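Local atomic coordinates of hydroxylase (Rhodococcus sp., PDB entry 2OR0), a protein that probably works as a flavin-dependent hydroxylase of the acyl-CoA dehydrogenase family, inserting one atom of molecular oxygen into its substrate. Residues Q117-G122 / C161-L166; G61-L66 / D126-S131; A343-A348 / A384-G389. All blocks are in the same frame, centred on the assembly; numbering follows the deposited sequence.

Contact 1: Q117-G122 / C161-L166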
ATOM      1  N   GLN A 117       0.977   8.220 -19.819  1.00 35.06           N
ATOM      2  CA  GLN A 117       0.508   9.146 -18.785  1.00 35.10           C
ATOM      3  C   GLN A 117      -0.640   9.978 -19.353  1.00 35.59           C
ATOM      4  O   GLN A 117      -1.623  10.254 -18.665  1.00 35.73           O
ATOM      5  CB  GLN A 117       1.637  10.075 -18.297  1.00 34.19           C
ATOM      6  CG  GLN A 117       2.929   9.391 -17.858  1.00 34.38           C
ATOM      7  CD  GLN A 117       3.883  10.351 -17.158  1.00 35.09           C
ATOM      8  OE1 GLN A 117       3.451  11.244 -16.425  1.00 33.64           O
ATOM      9  NE2 GLN A 117       5.176  10.165 -17.369  1.00 32.53           N
ATOM     10  N   GLU A 118      -0.499  10.363 -20.624  1.00 36.54           N
ATOM     11  CA  GLU A 118      -1.510  11.142 -21.338  1.00 36.48           C
ATOM     12  C   GLU A 118      -2.753  10.281 -21.589  1.00 36.20           C
ATOM     13  O   GLU A 118      -3.883  10.735 -21.400  1.00 36.14           O
ATOM     14  CB  GLU A 118      -0.897  11.688 -22.648  1.00 37.26           C
ATOM     15  CG  GLU A 118      -1.788  12.606 -23.508  1.00 40.29           C
ATOM     16  CD  GLU A 118      -2.440  13.768 -22.732  1.00 44.94           C
ATOM     17  OE1 GLU A 118      -1.793  14.353 -21.830  1.00 45.02           O
ATOM     18  OE2 GLU A 118      -3.610  14.107 -23.045  1.00 47.87           O
ATOM     19  N   GLU A 119      -2.555   9.026 -21.981  1.00 35.89           N
ATOM     20  CA  GLU A 119      -3.692   8.105 -22.154  1.00 36.53           C
ATOM     21  C   GLU A 119      -4.516   7.930 -20.870  1.00 36.11           C
ATOM     22  O   GLU A 119      -5.759   7.946 -20.895  1.00 36.38           O
ATOM     23  CB  GLU A 119      -3.205   6.744 -22.655  1.00 36.74           C
ATOM     24  CG  GLU A 119      -2.805   6.741 -24.120  1.00 38.77           C
ATOM     25  CD  GLU A 119      -2.159   5.438 -24.550  1.00 39.83           C
ATOM     26  OE1 GLU A 119      -1.699   4.662 -23.684  1.00 40.38           O
ATOM     27  OE2 GLU A 119      -2.106   5.192 -25.769  1.00 40.80           O
ATOM     28  N   ILE A 120      -3.821   7.788 -19.740  1.00 35.79           N
ATOM     29  CA  ILE A 120      -4.475   7.532 -18.451  1.00 34.84           C
ATOM     30  C   ILE A 120      -5.085   8.784 -17.827  1.00 35.33           C
ATOM     31  O   ILE A 120      -6.247   8.773 -17.386  1.00 35.49           O
ATOM     32  CB  ILE A 120      -3.490   6.797 -17.478  1.00 35.32           C
ATOM     33  CG1 ILE A 120      -3.131   5.421 -18.087  1.00 33.48           C
ATOM     34  CG2 ILE A 120      -4.074   6.706 -16.042  1.00 32.21           C
ATOM     35  CD1 ILE A 120      -2.111   4.613 -17.336  1.00 35.48           C
ATOM     36  N   TRP A 121      -4.316   9.869 -17.805  1.00 35.94           N
ATOM     37  CA  TRP A 121      -4.747  11.094 -17.112  1.00 36.84           C
ATOM     38  C   TRP A 121      -5.187  12.241 -18.029  1.00 38.13           C
ATOM     39  O   TRP A 121      -5.791  13.210 -17.558  1.00 37.91           O
ATOM     40  CB  TRP A 121      -3.628  11.601 -16.198  1.00 35.72           C
ATOM     41  CG  TRP A 121      -3.307  10.721 -15.031  1.00 35.03           C
ATOM     42  CD1 TRP A 121      -4.202  10.054 -14.216  1.00 35.08           C
ATOM     43  CD2 TRP A 121      -2.006  10.417 -14.531  1.00 33.25           C
ATOM     44  NE1 TRP A 121      -3.520   9.362 -13.243  1.00 33.73           N
ATOM     45  CE2 TRP A 121      -2.173   9.568 -13.413  1.00 34.46           C
ATOM     46  CE3 TRP A 121      -0.710  10.784 -14.914  1.00 33.13           C
ATOM     47  CZ2 TRP A 121      -1.096   9.086 -12.681  1.00 33.19           C
ATOM     48  CZ3 TRP A 121       0.359  10.304 -14.193  1.00 34.43           C
ATOM     49  CH2 TRP A 121       0.159   9.460 -13.078  1.00 35.17           C
ATOM     50  N   GLY A 122      -4.866  12.129 -19.321  1.00 39.95           N
ATOM     51  CA  GLY A 122      -5.179  13.166 -20.326  1.00 41.75           C
ATOM     52  C   GLY A 122      -6.568  13.774 -20.244  1.00 43.04           C
ATOM     53  O   GLY A 122      -6.707  14.988 -20.156  1.00 44.06           O
ATOM     54  N   CYS A 161     -11.121   1.086 -10.781  1.00 33.46           N
ATOM     55  CA  CYS A 161      -9.986   1.414 -11.622  1.00 33.61           C
ATOM     56  C   CYS A 161     -10.313   1.151 -13.098  1.00 34.25           C
ATOM     57  O   CYS A 161     -11.087   0.239 -13.423  1.00 34.14           O
ATOM     58  CB  CYS A 161      -8.765   0.606 -11.200  1.00 33.10           C
ATOM     59  SG  CYS A 161      -8.206   0.929  -9.480  1.00 31.90           S
ATOM     60  N   GLN A 162      -9.714   1.956 -13.975  1.00 34.41           N
ATOM     61  CA  GLN A 162      -9.951   1.867 -15.418  1.00 34.65           C
ATOM     62  C   GLN A 162      -8.724   1.382 -16.180  1.00 33.52           C
ATOM     63  O   GLN A 162      -8.779   1.183 -17.389  1.00 34.27           O
ATOM     64  CB  GLN A 162     -10.487   3.203 -15.964  1.00 35.40           C
ATOM     65  CG  GLN A 162     -11.987   3.446 -15.631  1.00 38.39           C
ATOM     66  CD  GLN A 162     -12.909   2.298 -16.109  1.00 44.86           C
ATOM     67  OE1 GLN A 162     -12.884   1.897 -17.291  1.00 45.43           O
ATOM     68  NE2 GLN A 162     -13.731   1.774 -15.190  1.00 46.55           N
ATOM     69  N   TRP A 163      -7.623   1.191 -15.463  1.00 31.96           N
ATOM     70  CA  TRP A 163      -6.391   0.644 -16.012  1.00 31.54           C
ATOM     71  C   TRP A 163      -5.772  -0.274 -14.945  1.00 31.15           C
ATOM     72  O   TRP A 163      -6.093  -0.151 -13.760  1.00 30.13           O
ATOM     73  CB  TRP A 163      -5.391   1.756 -16.357  1.00 31.30           C
ATOM     74  CG  TRP A 163      -5.827   2.683 -17.484  1.00 32.32           C
ATOM     75  CD1 TRP A 163      -6.749   3.690 -17.410  1.00 31.70           C
ATOM     76  CD2 TRP A 163      -5.361   2.668 -18.838  1.00 30.70           C
ATOM     77  NE1 TRP A 163      -6.883   4.308 -18.633  1.00 29.85           N
ATOM     78  CE2 TRP A 163      -6.049   3.696 -19.529  1.00 31.68           C
ATOM     79  CE3 TRP A 163      -4.431   1.883 -19.538  1.00 32.23           C
ATOM     80  CZ2 TRP A 163      -5.833   3.962 -20.891  1.00 31.05           C
ATOM     81  CZ3 TRP A 163      -4.199   2.160 -20.882  1.00 31.24           C
ATOM     82  CH2 TRP A 163      -4.901   3.191 -21.542  1.00 31.36           C
ATOM     83  N   ALA A 164      -4.872  -1.159 -15.360  1.00 31.00           N
ATOM     84  CA  ALA A 164      -4.135  -1.991 -14.414  1.00 32.04           C
ATOM     85  C   ALA A 164      -2.675  -1.914 -14.724  1.00 32.17           C
ATOM     86  O   ALA A 164      -2.299  -1.849 -15.889  1.00 32.30           O
ATOM     87  CB  ALA A 164      -4.591  -3.431 -14.487  1.00 32.10           C
ATOM     88  N   PHE A 165      -1.874  -1.930 -13.663  1.00 32.02           N
ATOM     89  CA  PHE A 165      -0.432  -1.976 -13.714  1.00 32.53           C
ATOM     90  C   PHE A 165      -0.034  -3.377 -13.250  1.00 32.23           C
ATOM     91  O   PHE A 165      -0.187  -3.686 -12.075  1.00 34.08           O
ATOM     92  CB  PHE A 165       0.091  -0.966 -12.696  1.00 33.28           C
ATOM     93  CG  PHE A 165       1.270  -0.162 -13.158  1.00 34.17           C
ATOM     94  CD1 PHE A 165       1.442   1.164 -12.706  1.00 35.72           C
ATOM     95  CD2 PHE A 165       2.214  -0.693 -14.029  1.00 35.01           C
ATOM     96  CE1 PHE A 165       2.530   1.935 -13.131  1.00 31.85           C
ATOM     97  CE2 PHE A 165       3.313   0.095 -14.455  1.00 34.21           C
ATOM     98  CZ  PHE A 165       3.452   1.397 -14.004  1.00 33.29           C
ATOM     99  N   LEU A 166       0.472  -4.237 -14.127  1.00 30.80           N
ATOM    100  CA  LEU A 166       0.673  -5.641 -13.741  1.00 30.35           C
ATOM    101  C   LEU A 166       2.086  -6.097 -13.974  1.00 30.09           C
ATOM    102  O   LEU A 166       2.746  -5.592 -14.880  1.00 29.97           O
ATOM    103  CB  LEU A 166      -0.271  -6.554 -14.535  1.00 29.96           C
ATOM    104  CG  LEU A 166      -1.757  -6.209 -14.504  1.00 30.11           C
ATOM    105  CD1 LEU A 166      -2.519  -6.935 -15.655  1.00 30.97           C
ATOM    106  CD2 LEU A 166      -2.351  -6.521 -13.094  1.00 30.23           C
TER
HETATM  107  O   HOH W   1      -8.076   6.770 -19.340  1.00 45.76           O

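Contact 2: G61-L66 / D126-S131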
ATOM      1  N   GLY A  61      -8.857  14.052  -3.229  1.00 36.38           N
ATOM      2  CA  GLY A  61      -7.549  14.140  -3.864  1.00 35.14           C
ATOM      3  C   GLY A  61      -6.507  13.158  -3.335  1.00 35.13           C
ATOM      4  O   GLY A  61      -5.339  13.251  -3.694  1.00 34.94           O
ATOM      5  N   ALA A  62      -6.904  12.220  -2.479  1.00 34.59           N
ATOM      6  CA  ALA A  62      -5.930  11.262  -1.910  1.00 34.90           C
ATOM      7  C   ALA A  62      -5.078  10.480  -2.921  1.00 34.69           C
ATOM      8  O   ALA A  62      -3.891  10.242  -2.681  1.00 35.38           O
ATOM      9  CB  ALA A  62      -6.612  10.299  -0.949  1.00 34.60           C
ATOM     10  N   ILE A  63      -5.670  10.063  -4.036  1.00 34.26           N
ATOM     11  CA  ILE A  63      -4.926   9.283  -5.026  1.00 33.83           C
ATOM     12  C   ILE A  63      -3.975  10.164  -5.850  1.00 34.64           C
ATOM     13  O   ILE A  63      -3.009   9.669  -6.433  1.00 34.86           O
ATOM     14  CB  ILE A  63      -5.889   8.467  -5.925  1.00 33.80           C
ATOM     15  CG1 ILE A  63      -6.878   7.666  -5.056  1.00 33.91           C
ATOM     16  CG2 ILE A  63      -5.127   7.601  -6.954  1.00 31.82           C
ATOM     17  CD1 ILE A  63      -6.242   6.682  -4.082  1.00 32.76           C
ATOM     18  N   ARG A  64      -4.219  11.476  -5.859  1.00 34.53           N
ATOM     19  CA  ARG A  64      -3.343  12.417  -6.552  1.00 34.65           C
ATOM     20  C   ARG A  64      -2.130  12.905  -5.739  1.00 33.75           C
ATOM     21  O   ARG A  64      -1.300  13.703  -6.236  1.00 32.37           O
ATOM     22  CB  ARG A  64      -4.173  13.593  -7.049  1.00 35.84           C
ATOM     23  CG  ARG A  64      -4.997  13.208  -8.284  1.00 39.94           C
ATOM     24  CD  ARG A  64      -5.716  14.390  -8.875  1.00 45.70           C
ATOM     25  NE  ARG A  64      -6.598  15.005  -7.894  1.00 51.12           N
ATOM     26  CZ  ARG A  64      -7.538  15.892  -8.195  1.00 56.08           C
ATOM     27  NH1 ARG A  64      -7.722  16.260  -9.472  1.00 57.33           N
ATOM     28  NH2 ARG A  64      -8.297  16.407  -7.220  1.00 57.40           N
ATOM     29  N   LEU A  65      -2.014  12.406  -4.508  1.00 32.63           N
ATOM     30  CA  LEU A  65      -0.900  12.748  -3.615  1.00 32.44           C
ATOM     31  C   LEU A  65       0.478  12.687  -4.268  1.00 32.00           C
ATOM     32  O   LEU A  65       1.276  13.618  -4.124  1.00 32.24           O
ATOM     33  CB  LEU A  65      -0.922  11.889  -2.339  1.00 32.83           C
ATOM     34  CG  LEU A  65      -1.984  12.234  -1.280  1.00 33.34           C
ATOM     35  CD1 LEU A  65      -2.111  11.107  -0.249  1.00 32.24           C
ATOM     36  CD2 LEU A  65      -1.677  13.558  -0.604  1.00 34.54           C
ATOM     37  N   LEU A  66       0.752  11.607  -4.994  1.00 31.68           N
ATOM     38  CA  LEU A  66       2.063  11.389  -5.587  1.00 32.27           C
ATOM     39  C   LEU A  66       2.020  11.528  -7.113  1.00 32.91           C
ATOM     40  O   LEU A  66       2.941  11.107  -7.805  1.00 33.34           O
ATOM     41  CB  LEU A  66       2.599  10.008  -5.203  1.00 31.47           C
ATOM     42  CG  LEU A  66       2.699   9.659  -3.707  1.00 32.61           C
ATOM     43  CD1 LEU A  66       3.026   8.179  -3.559  1.00 29.91           C
ATOM     44  CD2 LEU A  66       3.732  10.557  -2.960  1.00 29.03           C
ATOM     45  N   ASP A 126      -8.449  12.002 -12.509  1.00 39.56           N
ATOM     46  CA  ASP A 126      -8.930  11.129 -11.445  1.00 39.20           C
ATOM     47  C   ASP A 126      -9.141   9.676 -11.879  1.00 38.45           C
ATOM     48  O   ASP A 126      -9.861   8.925 -11.215  1.00 38.67           O
ATOM     49  CB  ASP A 126     -10.217  11.688 -10.825  1.00 39.02           C
ATOM     50  CG  ASP A 126      -9.950  12.838  -9.869  1.00 40.09           C
ATOM     51  OD1 ASP A 126      -8.907  12.818  -9.176  1.00 39.03           O
ATOM     52  OD2 ASP A 126     -10.791  13.759  -9.811  1.00 40.20           O
ATOM     53  N   THR A 127      -8.498   9.290 -12.975  1.00 37.74           N
ATOM     54  CA  THR A 127      -8.505   7.914 -13.457  1.00 37.10           C
ATOM     55  C   THR A 127      -7.529   7.114 -12.606  1.00 36.57           C
ATOM     56  O   THR A 127      -6.361   7.517 -12.454  1.00 37.10           O
ATOM     57  CB  THR A 127      -8.084   7.851 -14.952  1.00 37.00           C
ATOM     58  OG1 THR A 127      -9.018   8.604 -15.728  1.00 37.08           O
ATOM     59  CG2 THR A 127      -8.066   6.418 -15.466  1.00 35.69           C
ATOM     60  N   TRP A 128      -8.008   5.994 -12.055  1.00 35.58           N
ATOM     61  CA  TRP A 128      -7.192   5.125 -11.190  1.00 34.25           C
ATOM     62  C   TRP A 128      -6.648   3.896 -11.900  1.00 34.04           C
ATOM     63  O   TRP A 128      -7.296   3.341 -12.804  1.00 33.25           O
ATOM     64  CB  TRP A 128      -7.996   4.635  -9.980  1.00 33.42           C
ATOM     65  CG  TRP A 128      -8.461   5.689  -9.042  1.00 34.01           C
ATOM     66  CD1 TRP A 128      -8.143   7.029  -9.061  1.00 32.93           C
ATOM     67  CD2 TRP A 128      -9.312   5.493  -7.897  1.00 33.41           C
ATOM     68  NE1 TRP A 128      -8.775   7.679  -8.022  1.00 32.38           N
ATOM     69  CE2 TRP A 128      -9.490   6.762  -7.287  1.00 33.09           C
ATOM     70  CE3 TRP A 128      -9.942   4.371  -7.333  1.00 33.30           C
ATOM     71  CZ2 TRP A 128     -10.278   6.940  -6.126  1.00 32.45           C
ATOM     72  CZ3 TRP A 128     -10.737   4.547  -6.186  1.00 32.70           C
ATOM     73  CH2 TRP A 128     -10.884   5.828  -5.592  1.00 33.46           C
HETATM   74  N   MSE A 129      -5.460   3.470 -11.456  1.00 33.52           N
HETATM   75  CA  MSE A 129      -4.870   2.210 -11.863  1.00 33.84           C
HETATM   76  C   MSE A 129      -4.930   1.198 -10.710  1.00 33.19           C
HETATM   77  O   MSE A 129      -4.670   1.548  -9.548  1.00 32.14           O
HETATM   78  CB  MSE A 129      -3.416   2.388 -12.294  1.00 32.94           C
HETATM   79  CG  MSE A 129      -3.209   3.282 -13.503  1.00 34.58           C
HETATM   80 SE   MSE A 129      -1.369   3.854 -13.522  0.75 36.54          SE
HETATM   81  CE  MSE A 129      -1.763   5.484 -12.485  1.00 35.66           C
ATOM     82  N   ALA A 130      -5.244  -0.051 -11.071  1.00 32.62           N
ATOM     83  CA  ALA A 130      -5.200  -1.216 -10.175  1.00 32.33           C
ATOM     84  C   ALA A 130      -3.888  -1.957 -10.327  1.00 32.08           C
ATOM     85  O   ALA A 130      -3.187  -1.813 -11.338  1.00 33.29           O
ATOM     86  CB  ALA A 130      -6.385  -2.181 -10.460  1.00 31.67           C
ATOM     87  N   SER A 131      -3.545  -2.724  -9.302  1.00 31.63           N
ATOM     88  CA  SER A 131      -2.395  -3.610  -9.229  0.50 31.38           C
ATOM     89  C   SER A 131      -2.863  -5.049  -9.528  1.00 30.79           C
ATOM     90  O   SER A 131      -4.011  -5.276  -9.930  1.00 31.36           O
ATOM     91  CB  SER A 131      -1.810  -3.530  -7.794  0.50 31.41           C
ATOM     92  OG  SER A 131      -2.767  -3.979  -6.811  0.50 30.73           O
TER

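Contact 3: A343-A348 / A384-G389. With ACT (acetate ion), chain F.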
ATOM      1  N   ALA A 343       9.707  -4.733   9.621  1.00 21.16           N
ATOM      2  CA  ALA A 343       9.617  -4.724  11.107  1.00 21.36           C
ATOM      3  C   ALA A 343       8.511  -3.820  11.633  1.00 21.99           C
ATOM      4  O   ALA A 343       7.857  -4.155  12.646  1.00 22.85           O
ATOM      5  CB  ALA A 343      10.953  -4.301  11.710  1.00 20.76           C
ATOM      6  N   ALA A 344       8.308  -2.672  10.978  1.00 21.02           N
ATOM      7  CA  ALA A 344       7.253  -1.752  11.381  1.00 21.81           C
ATOM      8  C   ALA A 344       5.847  -2.388  11.258  1.00 21.86           C
ATOM      9  O   ALA A 344       5.015  -2.209  12.149  1.00 22.01           O
ATOM     10  CB  ALA A 344       7.308  -0.457  10.580  1.00 21.38           C
ATOM     11  N   ALA A 345       5.579  -3.090  10.150  1.00 20.99           N
ATOM     12  CA  ALA A 345       4.290  -3.797  10.000  1.00 20.58           C
ATOM     13  C   ALA A 345       4.098  -4.845  11.113  1.00 19.43           C
ATOM     14  O   ALA A 345       3.051  -4.885  11.759  1.00 19.75           O
ATOM     15  CB  ALA A 345       4.170  -4.453   8.613  1.00 20.11           C
ATOM     16  N   TRP A 346       5.116  -5.662  11.346  1.00 18.73           N
ATOM     17  CA  TRP A 346       5.012  -6.745  12.296  1.00 20.53           C
ATOM     18  C   TRP A 346       4.800  -6.244  13.751  1.00 21.59           C
ATOM     19  O   TRP A 346       3.969  -6.790  14.489  1.00 21.32           O
ATOM     20  CB  TRP A 346       6.246  -7.648  12.226  1.00 20.02           C
ATOM     21  CG  TRP A 346       6.201  -8.624  11.035  1.00 22.87           C
ATOM     22  CD1 TRP A 346       6.408  -8.324   9.685  1.00 22.75           C
ATOM     23  CD2 TRP A 346       5.923 -10.036  11.090  1.00 21.13           C
ATOM     24  NE1 TRP A 346       6.311  -9.490   8.925  1.00 21.63           N
ATOM     25  CE2 TRP A 346       5.993 -10.537   9.757  1.00 23.21           C
ATOM     26  CE3 TRP A 346       5.644 -10.929  12.139  1.00 21.96           C
ATOM     27  CZ2 TRP A 346       5.793 -11.885   9.455  1.00 21.99           C
ATOM     28  CZ3 TRP A 346       5.432 -12.289  11.832  1.00 22.06           C
ATOM     29  CH2 TRP A 346       5.512 -12.742  10.500  1.00 22.06           C
ATOM     30  N   ARG A 347       5.566  -5.217  14.128  1.00 21.34           N
ATOM     31  CA  ARG A 347       5.501  -4.605  15.455  1.00 21.43           C
ATOM     32  C   ARG A 347       4.083  -4.108  15.749  1.00 20.54           C
ATOM     33  O   ARG A 347       3.549  -4.349  16.820  1.00 20.61           O
ATOM     34  CB  ARG A 347       6.534  -3.448  15.569  1.00 20.46           C
ATOM     35  CG  ARG A 347       6.749  -2.912  17.013  1.00 24.18           C
ATOM     36  CD  ARG A 347       7.798  -1.771  17.040  1.00 20.45           C
ATOM     37  NE  ARG A 347       9.055  -2.174  16.390  1.00 22.18           N
ATOM     38  CZ  ARG A 347       9.487  -1.735  15.204  1.00 20.51           C
ATOM     39  NH1 ARG A 347       8.796  -0.839  14.507  1.00 21.82           N
ATOM     40  NH2 ARG A 347      10.619  -2.187  14.721  1.00 20.21           N
ATOM     41  N   ALA A 348       3.494  -3.430  14.780  1.00 19.61           N
ATOM     42  CA  ALA A 348       2.190  -2.799  14.915  1.00 19.37           C
ATOM     43  C   ALA A 348       1.107  -3.863  14.998  1.00 19.90           C
ATOM     44  O   ALA A 348       0.225  -3.800  15.859  1.00 19.82           O
ATOM     45  CB  ALA A 348       1.956  -1.884  13.741  1.00 19.05           C
ATOM     46  N   ALA A 384       3.080  -9.645   0.307  1.00 26.10           N
ATOM     47  CA  ALA A 384       4.460 -10.053   0.007  1.00 25.68           C
ATOM     48  C   ALA A 384       5.497  -9.074   0.532  1.00 24.67           C
ATOM     49  O   ALA A 384       6.606  -9.483   0.880  1.00 24.16           O
ATOM     50  CB  ALA A 384       4.642 -10.254  -1.552  1.00 26.08           C
ATOM     51  N   VAL A 385       5.148  -7.787   0.611  1.00 24.46           N
ATOM     52  CA  VAL A 385       6.113  -6.794   1.118  1.00 25.13           C
ATOM     53  C   VAL A 385       6.343  -6.900   2.623  1.00 25.29           C
ATOM     54  O   VAL A 385       7.229  -6.223   3.154  1.00 26.47           O
ATOM     55  CB  VAL A 385       5.813  -5.305   0.729  1.00 24.98           C
ATOM     56  CG1 VAL A 385       5.789  -5.134  -0.777  1.00 25.23           C
ATOM     57  CG2 VAL A 385       4.518  -4.820   1.348  1.00 23.77           C
ATOM     58  N   HIS A 386       5.586  -7.768   3.295  1.00 24.40           N
ATOM     59  CA  HIS A 386       5.834  -8.034   4.705  1.00 23.46           C
ATOM     60  C   HIS A 386       6.574  -9.314   5.033  1.00 24.01           C
ATOM     61  O   HIS A 386       6.852  -9.544   6.210  1.00 24.01           O
ATOM     62  CB  HIS A 386       4.535  -7.913   5.513  1.00 23.63           C
ATOM     63  CG  HIS A 386       3.895  -6.568   5.378  1.00 22.39           C
ATOM     64  ND1 HIS A 386       2.563  -6.396   5.079  1.00 22.30           N
ATOM     65  CD2 HIS A 386       4.432  -5.327   5.436  1.00 19.70           C
ATOM     66  CE1 HIS A 386       2.301  -5.104   4.992  1.00 22.55           C
ATOM     67  NE2 HIS A 386       3.424  -4.437   5.199  1.00 19.46           N
ATOM     68  N   VAL A 387       6.916 -10.141   4.033  1.00 23.53           N
ATOM     69  CA  VAL A 387       7.715 -11.343   4.309  1.00 24.70           C
ATOM     70  C   VAL A 387       9.058 -10.847   4.851  1.00 24.94           C
ATOM     71  O   VAL A 387       9.699 -10.027   4.196  1.00 26.08           O
ATOM     72  CB  VAL A 387       7.883 -12.291   3.050  1.00 25.51           C
ATOM     73  CG1 VAL A 387       8.874 -13.451   3.316  1.00 23.90           C
ATOM     74  CG2 VAL A 387       6.509 -12.855   2.596  1.00 26.47           C
ATOM     75  N   PRO A 388       9.449 -11.285   6.077  1.00 25.03           N
ATOM     76  CA  PRO A 388      10.641 -10.773   6.735  1.00 24.55           C
ATOM     77  C   PRO A 388      11.985 -11.491   6.541  1.00 24.71           C
ATOM     78  O   PRO A 388      13.019 -10.833   6.588  1.00 23.79           O
ATOM     79  CB  PRO A 388      10.240 -10.840   8.226  1.00 25.25           C
ATOM     80  CG  PRO A 388       9.431 -12.139   8.297  1.00 25.52           C
ATOM     81  CD  PRO A 388       8.685 -12.201   6.972  1.00 24.48           C
ATOM     82  N   GLY A 389      11.988 -12.820   6.383  1.00 23.48           N
ATOM     83  CA  GLY A 389      13.224 -13.586   6.554  1.00 23.54           C
ATOM     84  C   GLY A 389      14.377 -13.170   5.624  1.00 23.26           C
ATOM     85  O   GLY A 389      15.430 -12.774   6.098  1.00 21.82           O
TER
HETATM   86  C   ACT F 610       9.543 -15.443   6.654  1.00 37.93           C
HETATM   87  O   ACT F 610      10.409 -15.321   5.820  1.00 37.48           O
HETATM   88  OXT ACT F 610       8.381 -15.221   6.198  1.00 41.35           O
HETATM   89  CH3 ACT F 610       9.857 -15.861   8.061  1.00 37.27           C

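Contact 1: Q117-G122 / C161-L166
Ile120 sets its CG1 branch over one face of the Trp163 indole, and this apolar overlap is the heart of the contact. Its CG1 sits above the middle of the ring system, 3.6 Å from Trp163 CD2 and 3.7 Å from the centroid of the five-membered ring. At only 12° off the ring normal, this is a textbook CH-pi approach from above. The CD1 methyl continues the same branch across the indole and comes within 4.1 Å of Trp163 CD2. Ile120 CG1 stands anti to its carbonyl carbon (chi1 -63°), which sends this branch to the tryptophan, while CG2 turns back to lie against the neighbouring Trp121 ring.

The polar link is made by one water. It donates to Glu119 O at 3.0 Å and accepts from Trp163 NE1 at 2.8 Å, sitting in the plane of the indole at its edge. The ring therefore meets the helix in two ways at once, by its face through carbon and by its N-H through solvent, and the water bond should help to fix how the indole is turned.

Glu119 adds a looser fringe. Its CB lies 4.1 Å from Trp163 CH2, at the far end of the six-membered ring, and its carboxylate is turned 22° from the indole plane. The charge itself is spent on Arg223, in a salt bridge through OE1. Beyond the helix, Trp163 also packs on Ile186 and Pro188, and Ile120 shares Ile186 with it.

What this joins is helix 114-121 and strand 163-170: the end of the helical N-terminal part is laid against the beta sheet that follows it, as in the helical-then-beta layout of the acyl-CoA dehydrogenase fold.

Contact 2: G61-L66 / D126-S131
Ile63 and Arg64 reach across to Trp128 and Asp126 from a loop that starts at Gly61. There helix 51-60 stops in a Schellman motif, and the glycine takes the positive phi that turns the chain out of the helix.

Two residues on, Ile63 points its CB at the other segment and meets Trp128 with both branches. CG1 is 3.5 Å from Trp128 NE1, displaced toward the rim of the ring, and reaches past CE2 onto the start of the six-membered ring, 3.6 Å from CZ2. The CG2 methyl, nearest CD1, makes an off-centre CH-pi contact, 4.1 Å from the centroid of the five-membered ring. Val102 of helix 93-102 touches both side chains, and Arg58 adds a cation-pi interaction to the indole. The contact thus sets the exit of an N-terminal helix against the run leading into strand 129-130, where the helical part of an acyl-CoA dehydrogenase fold meets its beta domain.

Next comes Arg64, whose CB does not face Asp126; a bend at chi3 (-58°) brings its guanidinium round to the carboxylate. Asp126 OD1 lies over one face of that group, 3.4 Å from Arg64 NE, with the two planes 53° apart. The salt bridge is accordingly one of charge alone, since none of the N-H groups aims at the oxygen. Asp126 OD2 stands further off, 4.0 Å from Arg64 NH1.

Contact 3: A343-A348 / A384-G389
Trp346 gives up the most surface here, and it spends its indole N-H on the backbone of the opposing loop. NE1 donates to His386 O over 2.8 Å, with an N-H...O angle of 173°. The oxygen lies nearly in the indole plane at its edge, and the nitrogen arrives only slightly tilted from the carbonyl plane. CG of the tryptophan is anti to the carbonyl carbon (chi1 -79°); although its CB does not aim at the loop, the indole swings over to it. The six-membered ring continues onto Pro388, with CZ2 3.8 Å from Pro388 CD, the two side chains crossing at about a right angle. A phenylalanine in place of Trp346 would probably leave His386 O without this donor and the proline with less ring to rest on.

His386 comes second, and it is gripped from several directions. Ala345 CB presses over one face of the imidazole, 3.3 Å from His386 CD2 and 3.7 Å from the ring centroid, a CH-pi contact. Both ring nitrogens are engaged, ND1 with Gly380 O and NE2 with Thr259 OG1, which fixes the rotation of the buried ring. The contact belongs to the all-helical C-terminal domain of the acyl-CoA dehydrogenase family: it holds the connection between helices 370-381 and 389-399 against the middle of the long helix 331-356.

Ala345 itself faces the loop directly, and a methyl is all it brings; Leu381 of helix 370-381 packs on all three of Ala345, Trp346 and His386. Past Pro388 the loop passes into helix 389-399, where Gly389 N donates to an acetate oxygen (ACT O) at 3.0 Å. That ion, probably from the crystallisation liquor, also lies against Pro388 and Val387.

Overall arrangement
From the N terminus, the chain leaves helix 51-60 at 61-66, runs through further helices to 117-122, passes 126-131 and reaches 161-166. Contacts 1 and 2 therefore cross: contact 2 closes a mostly helical loop of 59 residues, while contact 1 opens inside it and closes one of 38, rich in strand. They touch through strands 129-130 and 163-170, parallel neighbours in one sheet, so together they tie the N-terminal helices to the beta domain. Contact 3 follows in series, closing 35 residues within the C-terminal helical domain. It lies beyond the chain's centre, about 30 Å from contact 1 and 25 Å from contact 2, centre to centre.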